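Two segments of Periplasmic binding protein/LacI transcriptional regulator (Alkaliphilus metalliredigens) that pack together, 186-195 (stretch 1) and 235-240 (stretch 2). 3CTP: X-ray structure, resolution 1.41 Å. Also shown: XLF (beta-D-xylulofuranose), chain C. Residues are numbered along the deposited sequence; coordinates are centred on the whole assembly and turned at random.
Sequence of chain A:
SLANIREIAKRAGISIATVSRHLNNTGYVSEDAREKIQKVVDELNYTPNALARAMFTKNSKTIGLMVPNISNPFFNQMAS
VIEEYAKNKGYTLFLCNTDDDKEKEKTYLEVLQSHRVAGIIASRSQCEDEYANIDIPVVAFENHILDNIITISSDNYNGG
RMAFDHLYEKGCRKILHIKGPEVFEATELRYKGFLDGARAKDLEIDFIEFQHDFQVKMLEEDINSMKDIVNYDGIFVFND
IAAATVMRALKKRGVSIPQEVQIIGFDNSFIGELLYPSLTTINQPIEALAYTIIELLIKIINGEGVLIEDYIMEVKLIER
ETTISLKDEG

Stretch 1 (186-195) ATELRYKGFL
Stretch 2 235-240: IFVFND

How does the strand of stretch 2 meet the helix? Residues 186-195 are helical throughout, with phi near -65° and psi near -40°, apart from Thr 187 at -73/-28, and i to i+4 bonds such as Phe 194 N to Arg 190 O at 3.0 Å. Stretch 2 starts as a strand, and Ile 235 (phi/psi -133/130, chi1 m, chi2 t) points its CA-to-CB bond away from the helix. The register runs antiparallel in sequence order: Phe 236 CA lies 8.7 Å from Phe 194 CA, while Phe 238 CA lies 6.3 Å from Thr 187 CA, so the chain draws closer to the helix as it leaves the strand.

What does Phe 236 pack against? At -105/121, with chi1 171° (t) and chi2 40°, its CA-to-CB bond points toward the helix and it has the largest covered area of the contact. Phe 194, whose CA-to-CB bond points toward stretch 2, with chi1 -166° (t) and chi2 83°, brings CD1 to 3.2 Å from Phe 236 CD2, which sits over one face of the Phe 194 ring. The planes are 28° apart and the centroids 4.9 Å apart, but the rings are slid past one another and barely overlap. One turn earlier in the helix, Arg 190 O lies at the edge of the Phe 236 ring, 4.1 Å from CE2, and Arg 190 CB is 4.2 Å from Phe 236 CZ.

How does the chain turn from the strand to the sugar? Val 237 (-108/140, chi1 t) ends the strand without touching the helix. Phe 238 then changes to -61/-24, its CA-to-CB bond sideways, chi1 67° (p) and chi2 94°. Its CD1 lies 3.8 Å from CG2 of Thr 187, whose CA-to-CB bond points toward stretch 2, with chi1 59° (p). Thr 187 CG2 also approaches XLF C5 at 3.5 Å, and the same sugar carbon lies at the edge of the Phe 238 ring.

What links both stretches to the ligand? Arg 190, leaving the backbone at chi1 -64° (m) and then extended through chi2 168° (t), chi3 -166° (t) and chi4 168°, gives a weak hydrogen bond from NH1 to Phe 238 O: 2.7 Å, but bent to 127°. NH1 has a straighter bond to XLF O2 (2.8 Å, 162°), and NH2 bonds XLF O3 at 2.9 Å. Asn 239 (-152/171, chi1 69° p, chi2 17°) donates from ND2 to XLF O5 at 3.1 Å and 168°, while its side chain caps the following helix. Asp 240 (-69/-39, chi1 m) begins that helix, out of reach of stretch 1.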

# COMPACT_ATOMS: atom_id res chain seq x y z
N ALA A 186 -4.95 -9.55 17.46
CA ALA A 186 -3.51 -9.30 17.52
C ALA A 186 -3.21 -8.06 18.33
O ALA A 186 -2.27 -8.05 19.13
CB ALA A 186 -2.93 -9.18 16.12
N THR A 187 -3.96 -6.98 18.10
CA THR A 187 -3.65 -5.76 18.84
C THR A 187 -4.08 -5.88 20.30
O THR A 187 -3.49 -5.22 21.19
CB THR A 187 -4.21 -4.49 18.16
OG1 THR A 187 -5.63 -4.58 18.02
CG2 THR A 187 -3.63 -4.36 16.76
N GLU A 188 -5.10 -6.67 20.56
CA GLU A 188 -5.49 -6.89 21.96
C GLU A 188 -4.35 -7.61 22.70
O GLU A 188 -4.06 -7.28 23.85
CB GLU A 188 -6.77 -7.72 22.08
CG GLU A 188 -8.04 -6.94 21.68
CD GLU A 188 -8.32 -5.81 22.68
OE1 GLU A 188 -8.89 -6.08 23.75
OE2 GLU A 188 -7.94 -4.66 22.41
N LEU A 189 -3.72 -8.57 22.05
CA LEU A 189 -2.60 -9.26 22.70
C LEU A 189 -1.41 -8.31 22.87
O LEU A 189 -0.71 -8.36 23.90
CB LEU A 189 -2.21 -10.50 21.89
CG LEU A 189 -3.18 -11.67 22.05
CD1 LEU A 189 -2.83 -12.75 21.03
CD2 LEU A 189 -3.10 -12.20 23.48
N ARG A 190 -1.15 -7.44 21.88
CA ARG A 190 -0.06 -6.47 22.06
C ARG A 190 -0.33 -5.57 23.26
O ARG A 190 0.56 -5.27 24.05
CB ARG A 190 0.15 -5.60 20.81
CG ARG A 190 0.61 -6.42 19.62
CD ARG A 190 0.55 -5.64 18.31
NE ARG A 190 0.67 -6.59 17.20
CZ ARG A 190 0.43 -6.30 15.92
NH1 ARG A 190 0.08 -5.07 15.56
NH2 ARG A 190 0.54 -7.27 15.02
N TYR A 191 -1.58 -5.13 23.39
CA TYR A 191 -1.97 -4.30 24.53
C TYR A 191 -1.75 -5.04 25.84
O TYR A 191 -1.18 -4.49 26.78
CB TYR A 191 -3.45 -3.93 24.33
CG TYR A 191 -4.22 -3.64 25.58
CD1 TYR A 191 -4.13 -2.41 26.20
CD2 TYR A 191 -5.09 -4.57 26.10
CE1 TYR A 191 -4.86 -2.13 27.36
CE2 TYR A 191 -5.82 -4.31 27.24
CZ TYR A 191 -5.69 -3.10 27.86
OH TYR A 191 -6.44 -2.83 28.99
N LYS A 192 -2.17 -6.30 25.88
CA LYS A 192 -2.06 -7.07 27.11
C LYS A 192 -0.58 -7.30 27.48
O LYS A 192 -0.20 -7.22 28.66
CB LYS A 192 -2.77 -8.41 26.93
CG LYS A 192 -2.93 -9.16 28.26
CD LYS A 192 -3.54 -8.24 29.31
CE LYS A 192 -3.51 -8.88 30.69
NZ LYS A 192 -3.91 -7.92 31.75
N GLY A 193 0.26 -7.58 26.48
CA GLY A 193 1.68 -7.82 26.81
C GLY A 193 2.32 -6.54 27.31
O GLY A 193 3.15 -6.55 28.23
N PHE A 194 1.95 -5.42 26.68
CA PHE A 194 2.52 -4.13 27.08
C PHE A 194 2.09 -3.79 28.50
O PHE A 194 2.92 -3.38 29.34
CB PHE A 194 2.01 -3.07 26.09
CG PHE A 194 2.76 -1.77 26.14
CD1 PHE A 194 3.95 -1.61 25.47
CD2 PHE A 194 2.21 -0.70 26.82
CE1 PHE A 194 4.63 -0.37 25.48
CE2 PHE A 194 2.86 0.53 26.85
CZ PHE A 194 4.08 0.69 26.18
N LEU A 195 0.80 -3.96 28.78
CA LEU A 195 0.26 -3.65 30.10
C LEU A 195 0.85 -4.57 31.16
O LEU A 195 1.22 -4.10 32.25
CB LEU A 195 -1.27 -3.77 30.05
CG LEU A 195 -1.98 -3.55 31.38
CD1 LEU A 195 -1.66 -2.17 32.00
CD2 LEU A 195 -3.49 -3.75 31.14
N ILE A 235 5.97 6.39 23.36
CA ILE A 235 4.66 5.98 22.86
C ILE A 235 4.84 4.68 22.09
O ILE A 235 5.73 4.60 21.22
CB ILE A 235 4.13 7.04 21.87
CG1 ILE A 235 4.01 8.40 22.56
CG2 ILE A 235 2.74 6.62 21.35
CD1 ILE A 235 3.67 9.52 21.59
N PHE A 236 4.01 3.69 22.40
CA PHE A 236 3.96 2.45 21.62
C PHE A 236 2.69 2.53 20.78
O PHE A 236 1.60 2.68 21.33
CB PHE A 236 3.89 1.23 22.58
CG PHE A 236 3.62 -0.10 21.90
CD1 PHE A 236 4.19 -0.42 20.69
CD2 PHE A 236 2.81 -1.06 22.55
CE1 PHE A 236 3.93 -1.66 20.07
CE2 PHE A 236 2.53 -2.31 21.94
CZ PHE A 236 3.12 -2.61 20.71
N VAL A 237 2.84 2.46 19.46
CA VAL A 237 1.68 2.50 18.57
C VAL A 237 1.44 1.13 17.96
O VAL A 237 2.39 0.43 17.60
CB VAL A 237 1.88 3.54 17.43
CG1 VAL A 237 0.56 3.71 16.67
CG2 VAL A 237 2.34 4.88 18.00
N PHE A 238 0.18 0.74 17.85
CA PHE A 238 -0.15 -0.66 17.55
C PHE A 238 0.37 -1.19 16.22
O PHE A 238 0.50 -2.41 16.06
CB PHE A 238 -1.67 -0.91 17.66
CG PHE A 238 -2.50 -0.20 16.61
CD1 PHE A 238 -2.85 -0.85 15.43
CD2 PHE A 238 -2.98 1.09 16.84
CE1 PHE A 238 -3.63 -0.19 14.50
CE2 PHE A 238 -3.76 1.75 15.91
CZ PHE A 238 -4.09 1.10 14.74
N ASN A 239 0.63 -0.32 15.24
CA ASN A 239 1.35 -0.79 14.05
C ASN A 239 2.11 0.33 13.40
O ASN A 239 2.03 1.48 13.84
CB ASN A 239 0.44 -1.55 13.05
CG ASN A 239 -0.56 -0.67 12.37
OD1 ASN A 239 -0.42 0.54 12.35
ND2 ASN A 239 -1.61 -1.28 11.78
N ASP A 240 2.94 -0.02 12.42
CA ASP A 240 3.85 0.96 11.85
C ASP A 240 3.14 2.04 11.06
O ASP A 240 3.54 3.20 11.11
CB ASP A 240 4.91 0.31 10.95
CG ASP A 240 5.93 -0.51 11.72
OD1 ASP A 240 6.01 -0.40 12.96
OD2 ASP A 240 6.67 -1.27 11.04
O4 XLF C . -3.97 -6.76 13.19
C4 XLF C . -2.65 -6.24 13.35
C5 XLF C . -2.76 -4.72 13.38
O5 XLF C . -2.22 -4.26 12.13
C3 XLF C . -1.79 -6.53 12.13
O3 XLF C . -0.80 -7.53 12.41
C2 XLF C . -1.17 -5.19 11.86
O2 XLF C . -0.08 -4.94 12.77
C1 XLF C . -0.73 -5.02 10.42
O1 XLF C . -0.27 -3.68 10.22